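PDB 4R0G: Lpg0393 helical bundle domain-containing protein from Legionella pneumophila subsp. pneumophila str. Philadelphia 1, which acts as a guanine-nucleotide exchange factor for the small GTPases Rab5, Rab21 and Rab22, probably through its VPS9-like domain. Local coordinates for residues Ile61-His71 and Ser83-Leu93; Ile175-Glu183 and Arg196-Leu207. All blocks are in the same frame, centred on the assembly; numbering follows the deposited sequence.

Interaction 1 (Ile61-His71 and Ser83-Leu93)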
loop_
_atom_site.group_PDB
_atom_site.type_symbol
_atom_site.label_atom_id
_atom_site.label_comp_id
_atom_site.label_asym_id
_atom_site.label_seq_id
_atom_site.Cartn_x
_atom_site.Cartn_y
_atom_site.Cartn_z
ATOM N N ILE A 61 -16.984 8.033 17.287
ATOM C CA ILE A 61 -15.541 8.024 17.449
ATOM C C ILE A 61 -15.005 6.604 17.532
ATOM O O ILE A 61 -14.051 6.254 16.835
ATOM C CB ILE A 61 -15.175 8.790 18.730
ATOM C CG1 ILE A 61 -15.696 10.206 18.625
ATOM C CG2 ILE A 61 -13.691 8.787 18.998
ATOM C CD1 ILE A 61 -15.593 10.941 19.887
ATOM N N LYS A 62 -15.626 5.785 18.377
ATOM C CA LYS A 62 -15.130 4.426 18.606
ATOM C C LYS A 62 -15.204 3.515 17.382
ATOM O O LYS A 62 -14.363 2.634 17.194
ATOM C CB LYS A 62 -15.825 3.796 19.821
ATOM C CG LYS A 62 -15.099 4.092 21.123
ATOM C CD LYS A 62 -15.606 3.264 22.264
ATOM C CE LYS A 62 -14.867 3.613 23.551
ATOM N NZ LYS A 62 -15.510 2.977 24.756
ATOM N N LYS A 63 -16.218 3.731 16.556
ATOM C CA LYS A 63 -16.366 2.949 15.341
ATOM C C LYS A 63 -15.361 3.462 14.340
ATOM O O LYS A 63 -14.761 2.698 13.582
ATOM C CB LYS A 63 -17.803 3.008 14.802
ATOM C CG LYS A 63 -18.648 1.871 15.306
ATOM C CD LYS A 63 -20.121 2.230 15.364
ATOM C CE LYS A 63 -20.886 1.267 16.289
ATOM N NZ LYS A 63 -22.364 1.564 16.338
ATOM N N PHE A 64 -15.142 4.762 14.366
ATOM C CA PHE A 64 -14.184 5.335 13.448
ATOM C C PHE A 64 -12.793 4.810 13.825
ATOM O O PHE A 64 -11.902 4.700 12.968
ATOM C CB PHE A 64 -14.262 6.863 13.481
ATOM C CG PHE A 64 -13.296 7.524 12.570
ATOM C CD1 PHE A 64 -13.518 7.528 11.197
ATOM C CD2 PHE A 64 -12.135 8.129 13.075
ATOM C CE1 PHE A 64 -12.618 8.134 10.338
ATOM C CE2 PHE A 64 -11.216 8.748 12.213
ATOM C CZ PHE A 64 -11.460 8.743 10.848
ATOM N N ALA A 65 -12.622 4.454 15.102
ATOM C CA ALA A 65 -11.345 3.906 15.559
ATOM C C ALA A 65 -11.091 2.580 14.853
ATOM O O ALA A 65 -9.965 2.315 14.388
ATOM C CB ALA A 65 -11.318 3.728 17.051
ATOM N N ILE A 66 -12.134 1.752 14.759
ATOM C CA ILE A 66 -12.005 0.483 14.048
ATOM C C ILE A 66 -11.470 0.756 12.640
ATOM O O ILE A 66 -10.419 0.214 12.249
ATOM C CB ILE A 66 -13.332 -0.275 13.961
ATOM C CG1 ILE A 66 -13.936 -0.465 15.351
ATOM C CG2 ILE A 66 -13.118 -1.609 13.352
ATOM C CD1 ILE A 66 -15.439 -0.665 15.317
ATOM N N LEU A 67 -12.158 1.644 11.915
ATOM C CA LEU A 67 -11.769 1.991 10.556
ATOM C C LEU A 67 -10.278 2.339 10.478
ATOM O O LEU A 67 -9.549 1.804 9.655
ATOM C CB LEU A 67 -12.625 3.152 10.047
ATOM C CG LEU A 67 -12.971 3.217 8.543
ATOM C CD1 LEU A 67 -13.120 4.658 8.078
ATOM C CD2 LEU A 67 -11.970 2.501 7.657
ATOM N N TYR A 68 -9.825 3.207 11.368
ATOM C CA TYR A 68 -8.429 3.619 11.404
ATOM C C TYR A 68 -7.487 2.456 11.653
ATOM O O TYR A 68 -6.481 2.292 10.959
ATOM C CB TYR A 68 -8.220 4.625 12.523
ATOM C CG TYR A 68 -7.136 5.597 12.198
ATOM C CD1 TYR A 68 -7.437 6.785 11.557
ATOM C CD2 TYR A 68 -5.801 5.327 12.508
ATOM C CE1 TYR A 68 -6.438 7.696 11.244
ATOM C CE2 TYR A 68 -4.790 6.229 12.187
ATOM C CZ TYR A 68 -5.120 7.412 11.562
ATOM O OH TYR A 68 -4.157 8.330 11.241
ATOM N N ALA A 69 -7.793 1.671 12.679
ATOM C CA ALA A 69 -6.986 0.503 13.003
ATOM C C ALA A 69 -6.776 -0.322 11.738
ATOM O O ALA A 69 -5.691 -0.847 11.488
ATOM C CB ALA A 69 -7.679 -0.332 14.065
ATOM N N VAL A 70 -7.830 -0.420 10.934
ATOM C CA VAL A 70 -7.738 -1.101 9.657
ATOM C C VAL A 70 -6.768 -0.370 8.725
ATOM O O VAL A 70 -5.950 -0.981 8.080
ATOM C CB VAL A 70 -9.102 -1.227 8.977
ATOM C CG1 VAL A 70 -8.923 -1.878 7.624
ATOM C CG2 VAL A 70 -10.101 -2.018 9.860
ATOM N N HIS A 71 -6.848 0.951 8.680
ATOM C CA HIS A 71 -6.006 1.743 7.797
ATOM C C HIS A 71 -4.531 1.543 8.143
ATOM O O HIS A 71 -3.646 1.773 7.311
ATOM C CB HIS A 71 -6.430 3.210 7.894
ATOM C CG HIS A 71 -5.694 4.144 6.983
ATOM N ND1 HIS A 71 -4.574 4.843 7.384
ATOM C CD2 HIS A 71 -5.949 4.543 5.714
ATOM C CE1 HIS A 71 -4.159 5.615 6.395
ATOM N NE2 HIS A 71 -4.974 5.454 5.367
ATOM N N SER A 83 -7.617 6.571 1.163
ATOM C CA SER A 83 -6.776 6.967 2.267
ATOM C C SER A 83 -6.925 8.448 2.576
ATOM O O SER A 83 -7.099 8.821 3.738
ATOM C CB SER A 83 -5.320 6.628 2.008
ATOM O OG SER A 83 -4.547 7.407 2.887
ATOM N N TYR A 84 -6.868 9.283 1.540
ATOM C CA TYR A 84 -7.066 10.725 1.710
ATOM C C TYR A 84 -8.396 11.004 2.410
ATOM O O TYR A 84 -8.481 11.911 3.241
ATOM C CB TYR A 84 -6.996 11.456 0.362
ATOM C CG TYR A 84 -7.065 12.984 0.432
ATOM C CD1 TYR A 84 -5.952 13.737 0.799
ATOM C CD2 TYR A 84 -8.234 13.675 0.085
ATOM C CE1 TYR A 84 -6.001 15.143 0.846
ATOM C CE2 TYR A 84 -8.297 15.073 0.120
ATOM C CZ TYR A 84 -7.173 15.805 0.503
ATOM O OH TYR A 84 -7.223 17.191 0.557
ATOM N N ALA A 85 -9.432 10.237 2.066
ATOM C CA ALA A 85 -10.732 10.420 2.695
ATOM C C ALA A 85 -10.559 10.249 4.183
ATOM O O ALA A 85 -10.861 11.135 4.972
ATOM C CB ALA A 85 -11.713 9.406 2.178
ATOM N N LEU A 86 -10.015 9.095 4.544
ATOM C CA LEU A 86 -9.861 8.694 5.924
ATOM C C LEU A 86 -9.113 9.735 6.732
ATOM O O LEU A 86 -9.559 10.144 7.800
ATOM C CB LEU A 86 -9.152 7.359 5.977
ATOM C CG LEU A 86 -9.071 6.881 7.411
ATOM C CD1 LEU A 86 -9.661 5.506 7.527
ATOM C CD2 LEU A 86 -7.607 6.886 7.818
ATOM N N THR A 87 -7.989 10.194 6.203
ATOM C CA THR A 87 -7.157 11.145 6.931
ATOM C C THR A 87 -7.822 12.507 7.035
ATOM O O THR A 87 -7.723 13.162 8.070
ATOM C CB THR A 87 -5.778 11.277 6.288
ATOM O OG1 THR A 87 -5.954 11.465 4.880
ATOM C CG2 THR A 87 -4.943 10.007 6.532
ATOM N N THR A 88 -8.490 12.930 5.969
ATOM C CA THR A 88 -9.171 14.199 5.967
ATOM C C THR A 88 -10.321 14.165 6.982
ATOM O O THR A 88 -10.693 15.179 7.574
ATOM C CB THR A 88 -9.774 14.470 4.605
ATOM O OG1 THR A 88 -8.762 14.381 3.606
ATOM C CG2 THR A 88 -10.416 15.877 4.558
ATOM N N ILE A 89 -10.900 12.989 7.184
ATOM C CA ILE A 89 -11.983 12.890 8.132
ATOM C C ILE A 89 -11.406 12.936 9.543
ATOM O O ILE A 89 -12.002 13.507 10.452
ATOM C CB ILE A 89 -12.836 11.635 7.893
ATOM C CG1 ILE A 89 -13.596 11.772 6.570
ATOM C CG2 ILE A 89 -13.799 11.428 9.021
ATOM C CD1 ILE A 89 -14.374 10.540 6.170
ATOM N N SER A 90 -10.213 12.390 9.720
ATOM C CA SER A 90 -9.605 12.394 11.052
ATOM C C SER A 90 -9.206 13.809 11.467
ATOM O O SER A 90 -9.197 14.153 12.658
ATOM C CB SER A 90 -8.435 11.389 11.167
ATOM O OG SER A 90 -7.406 11.671 10.258
ATOM N N ILE A 91 -8.907 14.640 10.479
ATOM C CA ILE A 91 -8.516 16.008 10.788
ATOM C C ILE A 91 -9.744 16.790 11.232
ATOM O O ILE A 91 -9.631 17.738 12.028
ATOM C CB ILE A 91 -7.782 16.694 9.626
ATOM C CG1 ILE A 91 -6.491 15.935 9.309
ATOM C CG2 ILE A 91 -7.425 18.088 9.990
ATOM C CD1 ILE A 91 -5.807 16.455 8.078
ATOM N N ALA A 92 -10.924 16.374 10.754
ATOM C CA ALA A 92 -12.173 16.990 11.226
ATOM C C ALA A 92 -12.577 16.449 12.586
ATOM O O ALA A 92 -13.253 17.118 13.347
ATOM C CB ALA A 92 -13.274 16.777 10.253
ATOM N N LEU A 93 -12.147 15.225 12.870
ATOM C CA LEU A 93 -12.559 14.480 14.057
ATOM C C LEU A 93 -12.115 15.136 15.368
ATOM O O LEU A 93 -12.866 15.202 16.355
ATOM C CB LEU A 93 -11.983 13.068 13.985
ATOM C CG LEU A 93 -12.072 12.308 15.314
ATOM C CD1 LEU A 93 -13.512 12.027 15.662
ATOM C CD2 LEU A 93 -11.284 11.008 15.282
#
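Leu86 and His71 meet near one end of the contact between the helical segments 61-71 and 83-93. Methyl CD2 of Leu86 lies over one face of the His71 imidazole, 3.5 Å from the ring centroid, a CH-pi contact close to the ring normal. Its sister CD1 meets Leu67 tip to tip, while the Tyr68 side chain runs roughly perpendicular to Leu86, its CD1 and CE1 against Leu86 CD2. With CG anti to the backbone N (chi1 -177°), the His71 ring reaches across to the other helix, where NE2 and Ser83 OG share a nearly straight hydrogen bond of 3.2 Å.

Toward the other end, Phe64 is a knob among Leu86, Ile89, Ser90 and Leu93. Its ring edge faces Leu86 O and Ser90 CB, and Phe64 CD2 lies 3.7 Å from Leu93 CD2, the two side chains lying alongside but pointing opposite ways. Beyond this shell, Phe20 backs Phe64, Leu47 and Trp51 of helix 40-53 pack on Ile89, and Phe146 of helix 132-151 touches both Ile61 and Leu93. The axes approach to 11.2 Å at 138°, a splayed antiparallel pair bridged by large side chains, within the all-helical core of the VPS9-like domain.

Interaction 2 (Ile175-Glu183 and Arg196-Leu207)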
loop_
_atom_site.group_PDB
_atom_site.type_symbol
_atom_site.label_atom_id
_atom_site.label_comp_id
_atom_site.label_asym_id
_atom_site.label_seq_id
_atom_site.Cartn_x
_atom_site.Cartn_y
_atom_site.Cartn_z
ATOM N N ILE A 175 -6.773 -3.516 -10.669
ATOM C CA ILE A 175 -7.357 -3.087 -11.942
ATOM C C ILE A 175 -6.689 -1.822 -12.439
ATOM O O ILE A 175 -6.526 -1.618 -13.643
ATOM C CB ILE A 175 -8.899 -2.926 -11.857
ATOM C CG1 ILE A 175 -9.555 -4.300 -11.777
ATOM C CG2 ILE A 175 -9.454 -2.241 -13.083
ATOM C CD1 ILE A 175 -10.986 -4.249 -11.361
ATOM N N GLU A 176 -6.274 -0.984 -11.505
ATOM C CA GLU A 176 -5.540 0.215 -11.857
ATOM C C GLU A 176 -4.177 -0.211 -12.447
ATOM O O GLU A 176 -3.692 0.360 -13.429
ATOM C CB GLU A 176 -5.411 1.127 -10.619
ATOM C CG GLU A 176 -5.749 2.588 -10.848
ATOM C CD GLU A 176 -7.236 2.868 -11.130
ATOM O OE1 GLU A 176 -8.070 2.734 -10.195
ATOM O OE2 GLU A 176 -7.567 3.262 -12.283
ATOM N N ASP A 177 -3.583 -1.251 -11.873
ATOM C CA ASP A 177 -2.258 -1.685 -12.291
ATOM C C ASP A 177 -2.305 -2.402 -13.633
ATOM O O ASP A 177 -1.369 -2.313 -14.437
ATOM C CB ASP A 177 -1.588 -2.547 -11.205
ATOM C CG ASP A 177 -1.081 -1.713 -10.017
ATOM O OD1 ASP A 177 -0.736 -0.534 -10.233
ATOM O OD2 ASP A 177 -1.018 -2.213 -8.865
ATOM N N TYR A 178 -3.404 -3.103 -13.880
ATOM C CA TYR A 178 -3.646 -3.668 -15.194
ATOM C C TYR A 178 -3.701 -2.519 -16.176
ATOM O O TYR A 178 -2.999 -2.523 -17.180
ATOM C CB TYR A 178 -4.971 -4.415 -15.179
ATOM C CG TYR A 178 -5.402 -5.066 -16.481
ATOM C CD1 TYR A 178 -4.551 -5.146 -17.578
ATOM C CD2 TYR A 178 -6.676 -5.607 -16.600
ATOM C CE1 TYR A 178 -4.966 -5.739 -18.763
ATOM C CE2 TYR A 178 -7.099 -6.202 -17.773
ATOM C CZ TYR A 178 -6.247 -6.265 -18.851
ATOM O OH TYR A 178 -6.680 -6.866 -20.010
ATOM N N LEU A 179 -4.514 -1.517 -15.860
ATOM C CA LEU A 179 -4.714 -0.387 -16.757
ATOM C C LEU A 179 -3.414 0.245 -17.234
ATOM O O LEU A 179 -3.165 0.293 -18.435
ATOM C CB LEU A 179 -5.575 0.677 -16.092
ATOM C CG LEU A 179 -6.025 1.811 -17.031
ATOM C CD1 LEU A 179 -6.170 1.315 -18.479
ATOM C CD2 LEU A 179 -7.337 2.456 -16.536
ATOM N N SER A 180 -2.570 0.696 -16.313
ATOM C CA SER A 180 -1.347 1.399 -16.722
ATOM C C SER A 180 -0.396 0.505 -17.503
ATOM O O SER A 180 0.289 0.986 -18.404
ATOM C CB SER A 180 -0.623 2.077 -15.539
ATOM O OG SER A 180 -0.471 1.189 -14.459
ATOM N N LEU A 181 -0.343 -0.779 -17.149
ATOM C CA LEU A 181 0.504 -1.718 -17.878
ATOM C C LEU A 181 0.029 -1.909 -19.341
ATOM O O LEU A 181 0.842 -1.951 -20.268
ATOM C CB LEU A 181 0.621 -3.061 -17.140
ATOM C CG LEU A 181 1.514 -3.196 -15.895
ATOM C CD1 LEU A 181 1.569 -4.638 -15.411
ATOM C CD2 LEU A 181 2.936 -2.689 -16.130
ATOM N N LEU A 182 -1.285 -2.002 -19.541
ATOM C CA LEU A 182 -1.859 -2.137 -20.870
ATOM C C LEU A 182 -1.521 -0.901 -21.708
ATOM O O LEU A 182 -1.090 -1.031 -22.853
ATOM C CB LEU A 182 -3.381 -2.306 -20.772
ATOM C CG LEU A 182 -4.112 -3.236 -21.743
ATOM C CD1 LEU A 182 -5.557 -2.801 -21.879
ATOM C CD2 LEU A 182 -3.439 -3.268 -23.095
ATOM N N GLU A 183 -1.718 0.287 -21.123
ATOM C CA GLU A 183 -1.380 1.565 -21.756
ATOM C C GLU A 183 0.097 1.636 -22.141
ATOM O O GLU A 183 0.433 2.130 -23.207
ATOM C CB GLU A 183 -1.784 2.734 -20.850
ATOM C CG GLU A 183 -3.320 2.876 -20.720
ATOM C CD GLU A 183 -3.793 4.060 -19.856
ATOM O OE1 GLU A 183 -3.234 4.289 -18.746
ATOM O OE2 GLU A 183 -4.753 4.751 -20.281
ATOM N N ARG A 196 -9.498 -2.477 -25.847
ATOM C CA ARG A 196 -9.289 -3.228 -24.611
ATOM C C ARG A 196 -8.957 -2.297 -23.446
ATOM O O ARG A 196 -9.372 -2.520 -22.308
ATOM C CB ARG A 196 -8.172 -4.246 -24.817
ATOM C CG ARG A 196 -8.431 -5.579 -24.166
ATOM C CD ARG A 196 -7.608 -6.647 -24.807
ATOM N NE ARG A 196 -6.237 -6.202 -24.980
ATOM C CZ ARG A 196 -5.466 -6.598 -25.977
ATOM N NH1 ARG A 196 -4.220 -6.163 -26.081
ATOM N NH2 ARG A 196 -5.952 -7.441 -26.872
ATOM N N ILE A 197 -8.196 -1.249 -23.732
ATOM C CA ILE A 197 -7.968 -0.207 -22.738
ATOM C C ILE A 197 -9.292 0.421 -22.336
ATOM O O ILE A 197 -9.598 0.533 -21.140
ATOM C CB ILE A 197 -7.043 0.889 -23.261
ATOM C CG1 ILE A 197 -5.604 0.426 -23.204
ATOM C CG2 ILE A 197 -7.165 2.137 -22.407
ATOM C CD1 ILE A 197 -4.697 1.404 -23.775
ATOM N N SER A 198 -10.071 0.812 -23.345
ATOM C CA SER A 198 -11.392 1.380 -23.123
ATOM C C SER A 198 -12.253 0.527 -22.196
ATOM O O SER A 198 -13.040 1.049 -21.404
ATOM C CB SER A 198 -12.107 1.580 -24.456
ATOM O OG SER A 198 -13.410 2.097 -24.241
ATOM N N LEU A 199 -12.094 -0.789 -22.290
ATOM C CA LEU A 199 -12.830 -1.711 -21.431
ATOM C C LEU A 199 -12.352 -1.664 -19.984
ATOM O O LEU A 199 -13.160 -1.707 -19.081
ATOM C CB LEU A 199 -12.711 -3.132 -21.953
ATOM C CG LEU A 199 -13.673 -3.541 -23.054
ATOM C CD1 LEU A 199 -13.128 -4.752 -23.787
ATOM C CD2 LEU A 199 -14.991 -3.865 -22.433
ATOM N N VAL A 200 -11.044 -1.568 -19.769
ATOM C CA VAL A 200 -10.497 -1.576 -18.416
ATOM C C VAL A 200 -10.864 -0.292 -17.678
ATOM O O VAL A 200 -11.231 -0.306 -16.493
ATOM C CB VAL A 200 -8.962 -1.775 -18.424
ATOM C CG1 VAL A 200 -8.425 -1.767 -17.013
ATOM C CG2 VAL A 200 -8.605 -3.086 -19.109
ATOM N N VAL A 201 -10.774 0.816 -18.399
ATOM C CA VAL A 201 -11.142 2.121 -17.874
ATOM C C VAL A 201 -12.577 2.129 -17.371
ATOM O O VAL A 201 -12.879 2.665 -16.298
ATOM C CB VAL A 201 -10.952 3.199 -18.954
ATOM C CG1 VAL A 201 -11.455 4.521 -18.457
ATOM C CG2 VAL A 201 -9.487 3.280 -19.329
ATOM N N ARG A 202 -13.465 1.521 -18.142
ATOM C CA ARG A 202 -14.867 1.533 -17.781
ATOM C C ARG A 202 -15.097 0.596 -16.620
ATOM O O ARG A 202 -15.872 0.894 -15.732
ATOM C CB ARG A 202 -15.749 1.186 -18.987
ATOM C CG ARG A 202 -15.770 2.300 -20.009
ATOM C CD ARG A 202 -16.007 1.783 -21.392
ATOM N NE ARG A 202 -17.108 0.834 -21.403
ATOM C CZ ARG A 202 -17.180 -0.199 -22.232
ATOM N NH1 ARG A 202 -16.208 -0.389 -23.121
ATOM N NH2 ARG A 202 -18.218 -1.028 -22.157
ATOM N N LEU A 203 -14.414 -0.537 -16.631
ATOM C CA LEU A 203 -14.421 -1.442 -15.492
ATOM C C LEU A 203 -13.921 -0.715 -14.231
ATOM O O LEU A 203 -14.553 -0.784 -13.177
ATOM C CB LEU A 203 -13.579 -2.682 -15.781
ATOM C CG LEU A 203 -13.329 -3.575 -14.557
ATOM C CD1 LEU A 203 -14.584 -4.327 -14.140
ATOM C CD2 LEU A 203 -12.120 -4.537 -14.807
ATOM N N ALA A 204 -12.805 -0.003 -14.361
ATOM C CA ALA A 204 -12.285 0.799 -13.263
ATOM C C ALA A 204 -13.351 1.786 -12.762
ATOM O O ALA A 204 -13.581 1.911 -11.541
ATOM C CB ALA A 204 -11.068 1.527 -13.701
ATOM N N LYS A 205 -14.002 2.464 -13.716
ATOM C CA LYS A 205 -15.065 3.424 -13.416
ATOM C C LYS A 205 -16.271 2.765 -12.741
ATOM O O LYS A 205 -16.838 3.324 -11.795
ATOM C CB LYS A 205 -15.496 4.194 -14.674
ATOM N N TYR A 206 -16.687 1.596 -13.231
ATOM C CA TYR A 206 -17.850 0.926 -12.652
ATOM C C TYR A 206 -17.536 0.555 -11.203
ATOM O O TYR A 206 -18.330 0.777 -10.294
ATOM C CB TYR A 206 -18.276 -0.321 -13.459
ATOM C CG TYR A 206 -19.251 -1.182 -12.681
ATOM C CD1 TYR A 206 -20.612 -0.899 -12.679
ATOM C CD2 TYR A 206 -18.809 -2.258 -11.908
ATOM C CE1 TYR A 206 -21.516 -1.676 -11.936
ATOM C CE2 TYR A 206 -19.714 -3.036 -11.155
ATOM C CZ TYR A 206 -21.058 -2.738 -11.177
ATOM O OH TYR A 206 -21.944 -3.506 -10.446
ATOM N N LEU A 207 -16.355 -0.003 -11.001
ATOM C CA LEU A 207 -15.976 -0.476 -9.696
ATOM C C LEU A 207 -15.748 0.669 -8.714
ATOM O O LEU A 207 -15.758 0.461 -7.510
ATOM C CB LEU A 207 -14.709 -1.312 -9.799
ATOM C CG LEU A 207 -14.682 -2.749 -9.287
ATOM C CD1 LEU A 207 -13.244 -3.104 -9.088
ATOM C CD2 LEU A 207 -15.396 -2.908 -7.972
#
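Val200 and Ile175 interlock as reciprocal knobs in the antiparallel pairing of helices 175-183 and 196-207, whose axes come within 9.6 Å at 158°. Val200 enters the hole formed by Ile175, Tyr178, Leu179 and Leu182, and its two methyls divide the work. Val200 CG1, anti to the backbone N (chi1 179°), lies 3.9 Å from Leu179 CB, the two side chains flanking one another head to tail. Val200 CG2 stands over one face of the Tyr178 ring, displaced toward the rim, in a CH-pi contact 4.1 Å from the ring centroid.

Ile175 in turn sits among Val200, Leu203, Ala204 and Leu207. It lies roughly perpendicular to Leu203, with Ile175 CD1 3.6 Å from Leu203 CD2, and its CG2 branch rests near the methyl of Ala204. At the opposite end, Leu182 CD1 packs 3.5 Å from Ile197 CG1, while the aliphatic part of Glu183 runs across Ile197, Glu183 CG being 3.7 Å from Ile197 CD1. Along the more exposed flank, Leu179 CD2 meets Val201 CG2 at 3.6 Å.

Helix 235-244 extends this packing: Phe240 lies nearly parallel to the Tyr178 ring, and Glu237 divides its carboxylate, OE1 taking the hydrogen bond from Tyr178 OH and OE2 the salt bridge to Arg196 NH1. Arg196 also pairs with Asp190 and donates to Met231 O. No hydrogen bond joins the two segments, so cohesion comes from interdigitated aliphatic groups and one aromatic face, while the polar ends of Tyr178 and Arg196 tie the pair to the rest of the helical bundle.

Interactions 1 and 2 follow one another along the chain, the first closing before the second opens. Their centres lie 28 Å apart, with about 12 Å between nearest atoms, and they do not touch. Interaction 1 pairs helices 58-71 and 80-101 in the VPS9-like region, near the centre of the chain; interaction 2 pairs helices 155-183 and 193-208 in the helical bundle region, its centre about 20 Å from that of the chain. In the assembly, the Asp177 carboxylate accepts hydrogen bonds from the backbone N atoms of Glu74 and Ser75 of the second subunit, just beyond its helix 58-71, so the two family regions of different chains are brought together.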